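Local coordinates for protein putative glycosidase ph117-related (Bacteroides thetaiotaomicron, PDB 5A7V) that probably cleaves beta-linked mannosides as a member of glycoside hydrolase family GH130, and binds mannose in its pocket, at residues Pro187-Tyr193 with Val243-Val249; Pro147-Val151 with Cys273-Ala277; Glu232-Ala236 with Leu255-Pro261; Val127-Asp133 with Leu179-Lys184. All blocks are in the same frame, centred on the assembly; numbering follows the deposited sequence.

Contact 1: Pro187-Tyr193 with Val243-Val249; sequences PAFAKAY and VNWTPYV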
# COMPACT_ATOMS: atom_id res chain seq x y z
N PRO A 187 7.10 15.73 -5.30
CA PRO A 187 5.66 15.59 -5.03
C PRO A 187 4.83 15.39 -6.29
O PRO A 187 4.99 16.13 -7.30
CB PRO A 187 5.33 16.88 -4.27
CG PRO A 187 6.62 17.26 -3.59
CD PRO A 187 7.70 16.89 -4.59
N ALA A 188 3.92 14.44 -6.25
CA ALA A 188 3.01 14.16 -7.36
C ALA A 188 2.20 15.37 -7.75
O ALA A 188 1.89 15.54 -8.94
CB ALA A 188 2.07 13.03 -6.96
N PHE A 189 1.87 16.22 -6.77
CA PHE A 189 0.96 17.35 -7.00
C PHE A 189 1.70 18.70 -6.93
O PHE A 189 1.10 19.75 -6.71
CB PHE A 189 -0.20 17.32 -6.02
CG PHE A 189 -0.90 15.99 -5.97
CD1 PHE A 189 -1.26 15.32 -7.12
CD2 PHE A 189 -1.17 15.38 -4.74
CE1 PHE A 189 -1.88 14.07 -7.07
CE2 PHE A 189 -1.80 14.16 -4.70
CZ PHE A 189 -2.18 13.50 -5.84
N ALA A 190 3.02 18.67 -7.16
CA ALA A 190 3.79 19.93 -7.14
C ALA A 190 3.34 20.97 -8.17
O ALA A 190 3.29 22.15 -7.89
CB ALA A 190 5.27 19.65 -7.35
N LYS A 191 3.07 20.50 -9.38
CA LYS A 191 2.91 21.41 -10.53
C LYS A 191 1.46 21.85 -10.79
O LYS A 191 1.23 22.98 -11.24
CB LYS A 191 3.44 20.68 -11.77
CG LYS A 191 3.51 21.46 -13.07
CD LYS A 191 4.25 20.66 -14.16
CE LYS A 191 3.35 19.77 -15.01
NZ LYS A 191 3.79 19.85 -16.43
N ALA A 192 0.51 20.93 -10.59
CA ALA A 192 -0.87 21.18 -11.01
C ALA A 192 -1.47 22.44 -10.38
O ALA A 192 -1.16 22.81 -9.25
CB ALA A 192 -1.73 19.96 -10.66
N TYR A 193 -2.36 23.10 -11.11
CA TYR A 193 -3.10 24.23 -10.59
C TYR A 193 -2.15 25.30 -10.01
O TYR A 193 -2.38 25.81 -8.91
CB TYR A 193 -4.15 23.79 -9.57
CG TYR A 193 -5.13 22.74 -10.09
CD1 TYR A 193 -6.05 23.03 -11.09
CD2 TYR A 193 -5.16 21.46 -9.56
CE1 TYR A 193 -6.93 22.05 -11.57
CE2 TYR A 193 -6.02 20.49 -10.05
CZ TYR A 193 -6.91 20.77 -11.01
OH TYR A 193 -7.76 19.75 -11.45
N VAL A 243 4.60 11.31 -13.68
CA VAL A 243 5.30 12.00 -12.60
C VAL A 243 4.57 13.24 -12.11
O VAL A 243 4.54 13.48 -10.90
CB VAL A 243 6.79 12.30 -12.95
CG1 VAL A 243 7.50 10.99 -13.16
CG2 VAL A 243 6.98 13.18 -14.18
N ASN A 244 3.95 14.00 -13.03
CA ASN A 244 3.13 15.16 -12.67
C ASN A 244 1.65 14.76 -12.75
O ASN A 244 1.14 14.43 -13.82
CB ASN A 244 3.42 16.35 -13.59
CG ASN A 244 4.85 16.83 -13.46
OD1 ASN A 244 5.27 17.28 -12.38
ND2 ASN A 244 5.61 16.73 -14.53
N TRP A 245 0.99 14.79 -11.59
CA TRP A 245 -0.42 14.34 -11.46
C TRP A 245 -1.34 15.51 -11.17
O TRP A 245 -0.98 16.42 -10.42
CB TRP A 245 -0.49 13.27 -10.34
CG TRP A 245 0.23 12.01 -10.70
CD1 TRP A 245 1.59 11.73 -10.55
CD2 TRP A 245 -0.34 10.85 -11.36
NE1 TRP A 245 1.86 10.50 -11.06
CE2 TRP A 245 0.72 9.92 -11.56
CE3 TRP A 245 -1.63 10.50 -11.80
CZ2 TRP A 245 0.52 8.68 -12.15
CZ3 TRP A 245 -1.81 9.30 -12.42
CH2 TRP A 245 -0.75 8.40 -12.61
N THR A 246 -2.54 15.47 -11.77
CA THR A 246 -3.53 16.53 -11.65
C THR A 246 -4.75 15.96 -10.92
O THR A 246 -5.45 15.12 -11.47
CB THR A 246 -3.89 17.06 -13.03
OG1 THR A 246 -2.71 17.57 -13.67
CG2 THR A 246 -4.95 18.15 -12.95
N PRO A 247 -4.95 16.38 -9.63
CA PRO A 247 -6.11 15.87 -8.92
C PRO A 247 -7.43 16.28 -9.54
O PRO A 247 -7.53 17.35 -10.13
CB PRO A 247 -5.98 16.47 -7.52
CG PRO A 247 -4.58 16.87 -7.36
CD PRO A 247 -4.11 17.23 -8.78
N TYR A 248 -8.44 15.40 -9.38
CA TYR A 248 -9.81 15.77 -9.72
C TYR A 248 -10.32 16.73 -8.63
O TYR A 248 -10.19 16.45 -7.43
CB TYR A 248 -10.75 14.57 -9.80
CG TYR A 248 -10.66 13.73 -11.03
CD1 TYR A 248 -9.71 12.74 -11.14
CD2 TYR A 248 -11.55 13.90 -12.08
CE1 TYR A 248 -9.59 11.93 -12.28
CE2 TYR A 248 -11.45 13.10 -13.23
CZ TYR A 248 -10.46 12.13 -13.33
OH TYR A 248 -10.38 11.28 -14.42
N VAL A 249 -10.96 17.82 -9.05
CA VAL A 249 -11.42 18.84 -8.15
C VAL A 249 -12.88 19.17 -8.40
O VAL A 249 -13.46 18.88 -9.45
CB VAL A 249 -10.56 20.15 -8.23
CG1 VAL A 249 -9.13 19.86 -7.80
CG2 VAL A 249 -10.62 20.82 -9.59
O HOH W 1 3.91 17.60 -10.06
O HOH W 2 1.21 18.09 -10.60

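Contact 2: Pro147-Val151 with Cys273-Ala277; sequences PRIAV and CGPPA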
# COMPACT_ATOMS: atom_id res chain seq x y z
N PRO A 147 5.95 2.58 0.08
CA PRO A 147 5.99 2.54 -1.39
C PRO A 147 4.90 1.68 -1.99
O PRO A 147 4.50 0.66 -1.43
CB PRO A 147 7.37 1.93 -1.69
CG PRO A 147 7.57 0.99 -0.52
CD PRO A 147 7.00 1.75 0.68
N ARG A 148 4.44 2.08 -3.19
CA ARG A 148 3.66 1.20 -4.04
C ARG A 148 4.35 1.23 -5.42
O ARG A 148 4.78 2.30 -5.85
CB ARG A 148 2.22 1.65 -4.25
CG ARG A 148 1.33 1.35 -3.06
CD ARG A 148 1.08 2.49 -2.26
NE ARG A 148 -0.03 2.38 -1.28
CZ ARG A 148 0.09 2.94 -0.11
NH1 ARG A 148 1.16 3.54 0.26
NH2 ARG A 148 -0.91 2.82 0.76
N ILE A 149 4.44 0.06 -6.06
CA ILE A 149 5.16 -0.02 -7.36
C ILE A 149 4.26 -0.67 -8.40
O ILE A 149 3.62 -1.70 -8.16
CB ILE A 149 6.48 -0.79 -7.26
CG1 ILE A 149 7.46 0.01 -6.38
CG2 ILE A 149 7.09 -1.05 -8.63
CD1 ILE A 149 8.73 -0.71 -5.94
N ALA A 150 4.23 -0.03 -9.58
CA ALA A 150 3.60 -0.57 -10.79
C ALA A 150 4.59 -0.39 -11.94
O ALA A 150 5.57 0.34 -11.77
CB ALA A 150 2.28 0.11 -11.07
N VAL A 151 4.35 -1.06 -13.07
CA VAL A 151 5.32 -0.99 -14.18
C VAL A 151 4.58 -0.74 -15.49
O VAL A 151 3.52 -1.31 -15.74
CB VAL A 151 6.17 -2.26 -14.23
CG1 VAL A 151 5.41 -3.53 -14.61
CG2 VAL A 151 7.41 -2.11 -15.13
N CYS A 273 -5.97 4.28 0.38
CA CYS A 273 -5.62 3.45 -0.80
C CYS A 273 -4.56 2.43 -0.47
O CYS A 273 -3.63 2.71 0.26
CB CYS A 273 -5.23 4.36 -1.97
SG CYS A 273 -6.60 5.38 -2.57
N GLY A 274 -4.68 1.22 -1.04
CA GLY A 274 -3.74 0.14 -0.80
C GLY A 274 -2.79 -0.11 -2.01
O GLY A 274 -2.13 0.86 -2.45
N PRO A 275 -2.76 -1.32 -2.53
CA PRO A 275 -1.89 -1.58 -3.69
C PRO A 275 -2.43 -0.89 -4.96
O PRO A 275 -3.49 -0.28 -4.95
CB PRO A 275 -1.96 -3.09 -3.84
CG PRO A 275 -3.26 -3.48 -3.23
CD PRO A 275 -3.55 -2.52 -2.15
N PRO A 276 -1.70 -0.99 -6.09
CA PRO A 276 -2.23 -0.49 -7.39
C PRO A 276 -3.64 -1.04 -7.70
O PRO A 276 -3.97 -2.19 -7.35
CB PRO A 276 -1.16 -0.98 -8.36
CG PRO A 276 0.10 -1.00 -7.55
CD PRO A 276 -0.33 -1.49 -6.20
N ALA A 277 -4.48 -0.18 -8.29
CA ALA A 277 -5.83 -0.58 -8.66
C ALA A 277 -5.81 -1.50 -9.88
O ALA A 277 -4.86 -1.43 -10.68
CB ALA A 277 -6.67 0.61 -8.89

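Contact 3: Glu232-Ala236 with Leu255-Pro261; sequences EHVFA and LRKLFSP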
# COMPACT_ATOMS: atom_id res chain seq x y z
N GLU A 232 -7.56 9.96 4.23
CA GLU A 232 -8.83 10.27 4.91
C GLU A 232 -10.08 10.10 4.03
O GLU A 232 -11.19 10.01 4.53
CB GLU A 232 -8.80 11.71 5.45
CG GLU A 232 -7.73 11.97 6.49
CD GLU A 232 -7.55 13.44 6.90
OE1 GLU A 232 -8.35 14.29 6.51
OE2 GLU A 232 -6.60 13.73 7.61
N HIS A 233 -9.89 10.17 2.72
CA HIS A 233 -10.92 9.95 1.68
C HIS A 233 -10.19 9.37 0.47
O HIS A 233 -8.93 9.51 0.39
CB HIS A 233 -11.59 11.26 1.23
CG HIS A 233 -12.13 12.06 2.35
ND1 HIS A 233 -13.41 11.90 2.85
CD2 HIS A 233 -11.52 13.01 3.10
CE1 HIS A 233 -13.56 12.72 3.88
NE2 HIS A 233 -12.42 13.39 4.06
N VAL A 234 -10.95 8.73 -0.41
CA VAL A 234 -10.39 8.34 -1.72
C VAL A 234 -10.62 9.46 -2.73
O VAL A 234 -11.76 9.85 -2.99
CB VAL A 234 -10.98 7.00 -2.23
CG1 VAL A 234 -10.47 6.66 -3.61
CG2 VAL A 234 -10.70 5.90 -1.20
N PHE A 235 -9.50 9.96 -3.24
CA PHE A 235 -9.42 11.01 -4.25
C PHE A 235 -8.86 10.37 -5.55
O PHE A 235 -8.52 9.17 -5.56
CB PHE A 235 -8.47 12.11 -3.81
CG PHE A 235 -8.84 12.78 -2.50
CD1 PHE A 235 -9.95 13.60 -2.42
CD2 PHE A 235 -8.07 12.59 -1.35
CE1 PHE A 235 -10.26 14.24 -1.24
CE2 PHE A 235 -8.40 13.21 -0.16
CZ PHE A 235 -9.50 14.04 -0.12
N ALA A 236 -8.76 11.16 -6.64
CA ALA A 236 -8.18 10.64 -7.89
C ALA A 236 -7.37 11.71 -8.59
O ALA A 236 -7.42 12.89 -8.23
CB ALA A 236 -9.24 10.05 -8.79
N LEU A 255 -10.57 19.38 -3.39
CA LEU A 255 -10.36 17.99 -3.85
C LEU A 255 -11.71 17.24 -3.89
O LEU A 255 -12.48 17.27 -2.90
CB LEU A 255 -9.38 17.27 -2.96
CG LEU A 255 -7.97 17.87 -2.94
CD1 LEU A 255 -7.20 17.30 -1.74
CD2 LEU A 255 -7.23 17.57 -4.24
N ARG A 256 -11.98 16.54 -4.98
CA ARG A 256 -13.25 15.81 -5.16
C ARG A 256 -13.14 14.43 -4.52
O ARG A 256 -12.32 13.60 -4.88
CB ARG A 256 -13.62 15.68 -6.64
CG ARG A 256 -14.91 14.88 -6.91
CD ARG A 256 -15.25 14.93 -8.38
NE ARG A 256 -16.27 14.00 -8.77
CZ ARG A 256 -17.16 14.23 -9.73
NH1 ARG A 256 -17.15 15.37 -10.44
NH2 ARG A 256 -18.08 13.29 -10.02
N LYS A 257 -14.01 14.19 -3.53
CA LYS A 257 -14.03 12.91 -2.80
C LYS A 257 -14.78 11.88 -3.62
O LYS A 257 -16.00 12.06 -3.89
CB LYS A 257 -14.69 13.08 -1.42
CG LYS A 257 -13.95 14.01 -0.50
CD LYS A 257 -14.86 14.46 0.66
CE LYS A 257 -14.17 15.45 1.54
NZ LYS A 257 -15.09 15.96 2.62
N LEU A 258 -14.13 10.79 -4.03
CA LEU A 258 -14.80 9.71 -4.73
C LEU A 258 -15.67 8.85 -3.80
O LEU A 258 -16.76 8.45 -4.20
CB LEU A 258 -13.77 8.80 -5.45
CG LEU A 258 -13.21 9.26 -6.79
CD1 LEU A 258 -12.85 10.69 -6.92
CD2 LEU A 258 -12.16 8.30 -7.29
N PHE A 259 -15.12 8.56 -2.62
CA PHE A 259 -15.91 8.04 -1.47
C PHE A 259 -15.12 8.29 -0.21
O PHE A 259 -13.95 8.70 -0.25
CB PHE A 259 -16.33 6.56 -1.65
CG PHE A 259 -15.24 5.52 -1.51
CD1 PHE A 259 -14.52 5.06 -2.60
CD2 PHE A 259 -15.01 4.90 -0.26
CE1 PHE A 259 -13.58 4.04 -2.48
CE2 PHE A 259 -14.10 3.90 -0.12
CZ PHE A 259 -13.34 3.47 -1.23
N SER A 260 -15.81 8.08 0.92
CA SER A 260 -15.30 8.49 2.20
C SER A 260 -15.59 7.42 3.27
O SER A 260 -16.38 6.49 3.04
CB SER A 260 -16.04 9.77 2.61
OG SER A 260 -15.69 10.84 1.72
N PRO A 261 -14.95 7.56 4.43
CA PRO A 261 -15.36 6.72 5.57
C PRO A 261 -16.85 6.85 5.86
O PRO A 261 -17.48 7.86 5.54
CB PRO A 261 -14.51 7.24 6.73
CG PRO A 261 -13.34 7.91 6.07
CD PRO A 261 -13.89 8.51 4.81
O HOH W 3 -10.02 13.76 -6.38

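Contact 4: Val127-Asp133 with Leu179-Lys184; sequences VFYPDND and LKDWTK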
# COMPACT_ATOMS: atom_id res chain seq x y z
N VAL A 127 17.92 0.37 -0.73
CA VAL A 127 18.00 0.79 -2.14
C VAL A 127 17.43 2.16 -2.36
O VAL A 127 17.62 2.75 -3.45
CB VAL A 127 17.31 -0.19 -3.12
CG1 VAL A 127 17.98 -1.55 -3.04
CG2 VAL A 127 15.83 -0.30 -2.85
N PHE A 128 16.68 2.74 -1.41
CA PHE A 128 16.02 4.03 -1.60
C PHE A 128 15.95 4.71 -0.24
O PHE A 128 15.53 4.09 0.75
CB PHE A 128 14.62 3.82 -2.19
CG PHE A 128 13.95 5.09 -2.67
CD1 PHE A 128 14.41 5.71 -3.84
CD2 PHE A 128 12.84 5.62 -2.04
CE1 PHE A 128 13.78 6.85 -4.32
CE2 PHE A 128 12.20 6.75 -2.51
CZ PHE A 128 12.66 7.37 -3.68
N TYR A 129 16.39 5.97 -0.16
CA TYR A 129 16.60 6.63 1.13
C TYR A 129 16.78 8.11 0.95
O TYR A 129 17.18 8.56 -0.18
CB TYR A 129 17.82 6.00 1.82
CG TYR A 129 19.03 5.68 0.92
CD1 TYR A 129 19.95 6.66 0.54
CD2 TYR A 129 19.18 4.43 0.39
CE1 TYR A 129 20.99 6.36 -0.35
CE2 TYR A 129 20.23 4.09 -0.46
CZ TYR A 129 21.14 5.07 -0.81
OH TYR A 129 22.21 4.78 -1.64
N PRO A 130 16.65 8.89 2.00
CA PRO A 130 16.94 10.32 1.92
C PRO A 130 18.44 10.56 1.67
O PRO A 130 19.30 9.79 2.14
CB PRO A 130 16.47 10.89 3.25
CG PRO A 130 16.49 9.71 4.18
CD PRO A 130 16.14 8.53 3.35
N ASP A 131 18.74 11.55 0.84
CA ASP A 131 20.14 11.79 0.39
C ASP A 131 20.32 13.26 0.09
O ASP A 131 19.39 14.08 0.23
CB ASP A 131 20.46 10.81 -0.77
CG ASP A 131 21.95 10.51 -1.03
OD1 ASP A 131 22.85 11.30 -0.63
OD2 ASP A 131 22.19 9.42 -1.64
N ASN A 132 21.55 13.60 -0.35
CA ASN A 132 21.96 14.96 -0.65
C ASN A 132 21.50 15.33 -2.07
O ASN A 132 22.29 15.45 -3.01
CB ASN A 132 23.48 15.07 -0.50
CG ASN A 132 23.96 14.62 0.87
OD1 ASN A 132 24.56 13.50 1.07
ND2 ASN A 132 23.73 15.46 1.79
N ASP A 133 20.19 15.47 -2.23
CA ASP A 133 19.53 15.47 -3.51
C ASP A 133 18.46 16.56 -3.54
O ASP A 133 18.32 17.37 -2.59
CB ASP A 133 19.03 14.03 -3.84
CG ASP A 133 17.93 13.52 -2.90
OD1 ASP A 133 17.20 14.35 -2.35
OD2 ASP A 133 17.86 12.28 -2.80
N LEU A 179 14.85 -1.21 -10.42
CA LEU A 179 14.44 -1.22 -9.01
C LEU A 179 15.58 -0.87 -8.05
O LEU A 179 15.37 -0.93 -6.82
CB LEU A 179 13.78 -2.57 -8.66
CG LEU A 179 12.52 -2.92 -9.42
CD1 LEU A 179 12.09 -4.34 -9.15
CD2 LEU A 179 11.39 -1.93 -9.12
N LYS A 180 16.75 -0.44 -8.59
CA LYS A 180 17.94 -0.07 -7.80
C LYS A 180 18.34 1.37 -7.99
O LYS A 180 18.66 2.06 -7.04
CB LYS A 180 19.15 -0.92 -8.18
CG LYS A 180 19.00 -2.39 -7.96
CD LYS A 180 18.86 -2.66 -6.48
CE LYS A 180 18.94 -4.14 -6.21
NZ LYS A 180 20.31 -4.68 -6.41
N ASP A 181 18.34 1.80 -9.24
CA ASP A 181 18.77 3.14 -9.62
C ASP A 181 17.52 3.99 -9.81
O ASP A 181 16.88 3.91 -10.83
CB ASP A 181 19.65 3.00 -10.87
CG ASP A 181 20.88 2.12 -10.62
OD1 ASP A 181 21.57 2.39 -9.61
OD2 ASP A 181 21.14 1.16 -11.40
N TRP A 182 17.16 4.75 -8.77
CA TRP A 182 15.90 5.49 -8.73
C TRP A 182 16.12 6.97 -8.98
O TRP A 182 16.99 7.61 -8.37
CB TRP A 182 15.20 5.30 -7.36
CG TRP A 182 14.70 3.94 -7.13
CD1 TRP A 182 15.33 2.95 -6.44
CD2 TRP A 182 13.44 3.41 -7.54
NE1 TRP A 182 14.54 1.80 -6.42
CE2 TRP A 182 13.37 2.07 -7.09
CE3 TRP A 182 12.36 3.94 -8.26
CZ2 TRP A 182 12.27 1.25 -7.34
CZ3 TRP A 182 11.29 3.14 -8.53
CH2 TRP A 182 11.25 1.79 -8.09
N THR A 183 15.26 7.56 -9.82
CA THR A 183 15.22 9.02 -9.99
C THR A 183 14.00 9.56 -9.25
O THR A 183 12.88 9.08 -9.51
CB THR A 183 15.21 9.42 -11.47
OG1 THR A 183 16.37 8.90 -12.11
CG2 THR A 183 15.09 10.93 -11.60
N LYS A 184 14.25 10.53 -8.35
CA LYS A 184 13.20 11.19 -7.55
C LYS A 184 12.65 12.36 -8.36
O LYS A 184 13.40 13.24 -8.77
CB LYS A 184 13.75 11.68 -6.20
CG LYS A 184 14.19 10.53 -5.31
CD LYS A 184 14.77 11.06 -3.99
CE LYS A 184 15.35 9.94 -3.17
NZ LYS A 184 15.92 10.48 -1.90
O HOH W 4 20.23 1.55 -4.86

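Contact 1: Pro187-Tyr193 with Val243-Val249
A188 and W245 join through the backbone, W245 N donating a nearly straight hydrogen bond to A188 O (2.9 Å, N-H...O 162°), while the A188 methyl lies 3.8 Å from W245 CD1. The Y193 phenol makes the second direct bond: its OH donates to P247 O at 2.7 Å, almost on the extension of the C=O bond and with that oxygen close to the ring plane. Y193 CG stands anti to its carbonyl carbon (chi1 -55°), and from there the Y193 side chain crosses that of T246 at about a right angle, with OH also 3.6 Å from V249 CG2. F189 packs with one face on P247, whose CG makes a CH-pi contact 4.0 Å from the ring centroid; W245 O sits at the ring edge in plane, and A188 CB lies over the opposite face. On the outer side the K191 chain crosses N244, CE 3.6 Å from N244 CG. Two waters bridge the segments: one accepts from K191 N and lies 2.7 Å from the side-chain atom N244 OD1, the other accepts from A192 N and lies 2.8 Å from W245 O. Farther out, F189 meets W229 and both A188 and W245 touch I173. The turn P187-A190, leaving strand 183-187, thus meets the edge strand 246-247 of a neighbouring sheet, a blade-to-blade contact of the five-bladed beta-propeller characteristic of GH130.

Contact 2: Pro147-Val151 with Cys273-Ala277
R148 grips two successive carbonyls of the opposite segment with the NE/NH2 edge of its guanidinium group. NE donates to G274 O at 2.8 Å with an N-H...O angle of 162°, and G274 O lies in the guanidinium plane although the donor itself stands well above the plane of that carbonyl. The bond from NH2 to C273 O, also 2.8 Å, is more bent (135°), its acceptor tilted from the guanidinium plane. A bend at chi2 (102°) turns the chain along G274, so that CG also rests 3.5 Å from G274 O. S206 OG also hydrogen-bonds here, to the carbonyls of G274 and P275. Segment 147-151 is part of strand 143-151, whereas 273-277 includes an irregular break within strand 270-280; the two strands lie in different sheets, taken as blades of a beta-propeller. R148 NH1 bonds to D146 O; as D146 lines the mannose pocket, and the R148 side chain comes within about 6 Å of the sugar, the arginine is a likely second-shell support for that site. Beyond the arginine the packing is looser yet still buried. P276 CG approaches I149 O at 3.6 Å, but the A150 methyl stays 4.3 Å from P276 CG, and T209 touches both A150 and P276.

Contact 3: Glu232-Ala236 with Leu255-Pro261
H233 and S260 share the side-chain hydrogen bond of this contact, ND1 to OG at 2.8 Å. Two backbone bonds flank V234: its N donates to F259 O (3.0 Å) and its O accepts from L258 N (2.8 Å). A water adds a third backbone link, accepting from A236 N and lying 2.8 Å from R256 O. CH-pi contacts come next. The extended K257 chain runs over the H233 imidazole, with CE above the middle of the ring, 3.7 Å from its centroid. V234 CG2 lies over a face of F259, nearer the rim, 3.9 Å from the centroid; F259 CG sits between the backbone N and carbonyl carbon (chi1 72°), a torsion that swings the ring under V234. The segment 255-261 belongs to the connection from strand 246-247 to strand 270-280, probably the link between two blades of the propeller, and F259 also packs against Y288 and F321. H233 adjoins E232, whose side chain is about 8 Å from a bound mannose. Among the apolar contacts, F235 CE1 touches L255 CB at 3.6 Å, with L255 CD1 over one ring face and H233 CB over the opposite one. The A236 methyl meets L258 CD2 at 3.7 Å, where L258 also packs on Y228 and F313.

Contact 4: Val127-Asp133 with Leu179-Lys184
V127 meets K180 through its side chain, CG1 lying 3.7 Å from K180 CD, and the two residues share a water, which donates to K180 O (2.7 Å) and, at longer range, to V127 O. F128 follows as the aromatic centre of the contact. With CG anti to the backbone N (chi1 -169°), its ring reaches back toward the second segment and points an edge at the face of W182, a T-shaped pair whose planes stand at 66° with centroids 5.2 Å apart. The closest carbons are F128 CD1 and W182 CB at 3.6 Å, and the K184 chain passes the far end of the ring, CE 3.7 Å from F128 CE1. At Y129 it is the backbone that takes part: K184, fully extended beyond CG, carries NZ to Y129 O at 2.9 Å, approaching 41° above the carbonyl plane. The chain then loops through P130 and D131, and D133 turns back on K184, its OD2 accepting a hydrogen bond from NZ on the syn lone pair, in a 2.8 Å salt bridge. E139 supplies a second salt bridge to the same ammonium, so two carboxylates and a carbonyl hold it, while Q135 N bonds to D133 OD1 and steadies the carboxylate. At the opposite end K180 pairs with E123. The loop 127-133, after strand 121-122 and before helix 136-139, is bonded to L109 of strand 107-114 and lies against strand 183-187; F128 and W182 both pack on M159 of strand 157-164 and A174 of strand 169-176.

Along the chain, contact 4 closes just before contact 1 opens, at the two ends of strand 183-187, with centres 21 Å apart. Contact 2 spans contacts 1 and 3 and alternates with contact 4; contacts 1 and 3 alternate too. These last two touch: Y248 probably bonds through its backbone to A236 and R256, joining neighbouring strands 235-239 and 246-247. Contact 2, about 6 Å from the chain's centre, brushes contact 3 through C273 and V234, and contact 4 through I149 and W182. Contacts 1 and 2 join different sheets of the probable propeller, contact 3 lies within one sheet and its connecting loop, and contact 4 sets a loop against strand 183-187.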